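Local coordinates for protein mevalonate diphosphate decarboxylase (Legionella pneumophila, PDB 3LTO) that probably converts mevalonate diphosphate to isopentenyl diphosphate by ATP-dependent decarboxylation, as a member of the GHMP kinase superfamily, at residues Ser149-Phe154 against Asp164-Ile169. Sequence-based numbering, arbitrary orientation.
Sequences SSCRSF and DKVSAI. With SO4 (sulfate ion), chain C.
Val-166 and Cys-151 bring a β-hairpin against a tight helical turn in the N-terminal domain of this GHMP-superfamily enzyme, whose ribosomal S5-like fold packs helices on a mixed β-sheet. Strand 165-168 pairs antiparallel with 158-162, and Val-166 projects from it toward the turn 149-154.

The apolar contact is small and almost wholly the work of this one valine, whose two branches divide the task. CG2 lies against the flank of the Cys-151 CB-SG bond, 3.2 Å from SG, an unusually short distance whose exact value is doubtful. A chi1 of 77° puts SG between the backbone N and carbonyl carbon of Cys-151, on the side facing the strand. CG1, anti to the backbone N of Val-166 (chi1 -178°), instead passes over the turn's backbone, 3.6 Å from Cys-151 O and 4.2 Å from Arg-152 CA. A β-branched residue suits both a strand and this place, because one methyl can meet the sulfur while the other lies on the turn's main chain. Trp-161 of the partner strand touches both Cys-151 and Val-166.

Backbone hydrogen bonds wind the turn: Arg-152 N to Ser-149 O and Ser-153 N to Ser-150 O. This 3-10-like spacing leaves Ser-149 and Arg-152 on the same side, consistent with both reaching one anion.

That polar site holds a sulfate, probably from the crystallisation liquor and consistent with a pocket for an anionic group of the substrate. The guanidinium is steadied by Ser-31 OG, which accepts from NE; Tyr-16 N and Met-17 N also bind the sulfate. Arginine offers charge and directed N-H groups, serine a compact donor. Sulfate O2 accepts from Ser-149 OG at 2.8 Å and, in the guanidinium plane, from Arg-152 NH2 at 2.7 Å, the latter bond nearly straight at 173°.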
loop_
_atom_site.group_PDB
_atom_site.type_symbol
_atom_site.label_atom_id
_atom_site.label_comp_id
_atom_site.label_asym_id
_atom_site.label_seq_id
_atom_site.Cartn_x
_atom_site.Cartn_y
_atom_site.Cartn_z
ATOM N N SER A 149 -10.883 -1.721 10.288
ATOM C CA SER A 149 -10.972 -3.151 10.560
ATOM C C SER A 149 -11.691 -3.950 9.483
ATOM O O SER A 149 -11.333 -5.104 9.222
ATOM C CB SER A 149 -11.690 -3.384 11.884
ATOM O OG SER A 149 -11.114 -2.595 12.904
ATOM N N SER A 150 -12.692 -3.344 8.854
ATOM C CA SER A 150 -13.476 -4.052 7.853
ATOM C C SER A 150 -12.732 -4.564 6.622
ATOM O O SER A 150 -13.164 -5.551 6.026
ATOM C CB SER A 150 -14.669 -3.200 7.407
ATOM O OG SER A 150 -14.265 -2.164 6.539
ATOM N N CYS A 151 -11.632 -3.918 6.233
ATOM C CA CYS A 151 -10.908 -4.370 5.045
ATOM C C CYS A 151 -10.357 -5.775 5.211
ATOM O O CYS A 151 -10.121 -6.477 4.228
ATOM C CB CYS A 151 -9.781 -3.389 4.660
ATOM S SG CYS A 151 -8.248 -3.424 5.639
ATOM N N ARG A 152 -10.170 -6.187 6.460
ATOM C CA ARG A 152 -9.660 -7.522 6.761
ATOM C C ARG A 152 -10.721 -8.606 6.639
ATOM O O ARG A 152 -10.395 -9.798 6.595
ATOM C CB ARG A 152 -9.086 -7.569 8.170
ATOM C CG ARG A 152 -7.722 -6.962 8.309
ATOM C CD ARG A 152 -7.133 -7.344 9.644
ATOM N NE ARG A 152 -7.027 -6.205 10.535
ATOM C CZ ARG A 152 -7.868 -5.933 11.523
ATOM N NH1 ARG A 152 -8.899 -6.721 11.765
ATOM N NH2 ARG A 152 -7.661 -4.862 12.272
ATOM N N SER A 153 -11.989 -8.206 6.588
ATOM C CA SER A 153 -13.065 -9.187 6.481
ATOM C C SER A 153 -13.280 -9.732 5.070
ATOM O O SER A 153 -14.064 -10.656 4.879
ATOM C CB SER A 153 -14.373 -8.600 7.016
ATOM O OG SER A 153 -14.321 -8.492 8.429
ATOM N N PHE A 154 -12.572 -9.162 4.097
ATOM C CA PHE A 154 -12.668 -9.577 2.699
ATOM C C PHE A 154 -11.746 -10.753 2.368
ATOM O O PHE A 154 -11.669 -11.190 1.215
ATOM C CB PHE A 154 -12.326 -8.390 1.786
ATOM C CG PHE A 154 -13.396 -7.341 1.742
ATOM C CD1 PHE A 154 -14.391 -7.390 0.772
ATOM C CD2 PHE A 154 -13.462 -6.352 2.719
ATOM C CE1 PHE A 154 -15.443 -6.475 0.779
ATOM C CE2 PHE A 154 -14.514 -5.428 2.736
ATOM C CZ PHE A 154 -15.504 -5.492 1.765
ATOM N N ASP A 164 -1.092 -0.063 2.385
ATOM C CA ASP A 164 -2.410 0.062 1.771
ATOM C C ASP A 164 -2.843 -1.227 1.093
ATOM O O ASP A 164 -3.740 -1.220 0.247
ATOM C CB ASP A 164 -2.451 1.224 0.764
ATOM C CG ASP A 164 -1.494 1.034 -0.394
ATOM O OD1 ASP A 164 -1.407 -0.098 -0.914
ATOM O OD2 ASP A 164 -0.841 2.020 -0.797
ATOM N N LYS A 165 -2.208 -2.335 1.472
ATOM C CA LYS A 165 -2.546 -3.633 0.902
ATOM C C LYS A 165 -3.012 -4.620 1.966
ATOM O O LYS A 165 -2.434 -4.710 3.049
ATOM C CB LYS A 165 -1.344 -4.226 0.165
ATOM C CG LYS A 165 -1.637 -5.562 -0.506
ATOM C CD LYS A 165 -0.362 -6.304 -0.873
ATOM C CE LYS A 165 -0.674 -7.680 -1.444
ATOM N NZ LYS A 165 0.566 -8.469 -1.675
ATOM N N VAL A 166 -4.073 -5.354 1.647
ATOM C CA VAL A 166 -4.617 -6.361 2.545
ATOM C C VAL A 166 -4.722 -7.651 1.750
ATOM O O VAL A 166 -5.153 -7.644 0.603
ATOM C CB VAL A 166 -6.026 -5.985 3.051
ATOM C CG1 VAL A 166 -6.528 -7.053 4.013
ATOM C CG2 VAL A 166 -5.993 -4.631 3.725
ATOM N N SER A 167 -4.331 -8.760 2.356
ATOM C CA SER A 167 -4.394 -10.040 1.666
ATOM C C SER A 167 -4.580 -11.200 2.614
ATOM O O SER A 167 -4.375 -11.078 3.822
ATOM C CB SER A 167 -3.109 -10.283 0.873
ATOM O OG SER A 167 -2.944 -9.326 -0.156
ATOM N N ALA A 168 -4.972 -12.332 2.050
ATOM C CA ALA A 168 -5.133 -13.538 2.834
ATOM C C ALA A 168 -3.712 -14.081 2.960
ATOM O O ALA A 168 -2.970 -14.108 1.977
ATOM C CB ALA A 168 -6.014 -14.529 2.093
ATOM N N ILE A 169 -3.319 -14.482 4.162
ATOM C CA ILE A 169 -1.985 -15.034 4.365
ATOM C C ILE A 169 -2.155 -16.508 4.733
ATOM O O ILE A 169 -2.988 -16.857 5.571
ATOM C CB ILE A 169 -1.211 -14.268 5.478
ATOM C CG1 ILE A 169 0.200 -14.842 5.629
ATOM C CG2 ILE A 169 -1.950 -14.359 6.800
ATOM C CD1 ILE A 169 1.055 -14.094 6.642
HETATM S S SO4 C . -8.199 -3.962 15.351
HETATM O O1 SO4 C . -6.936 -4.506 14.825
HETATM O O2 SO4 C . -9.231 -4.122 14.321
HETATM O O3 SO4 C . -8.568 -4.706 16.563
HETATM O O4 SO4 C . -8.075 -2.537 15.682
#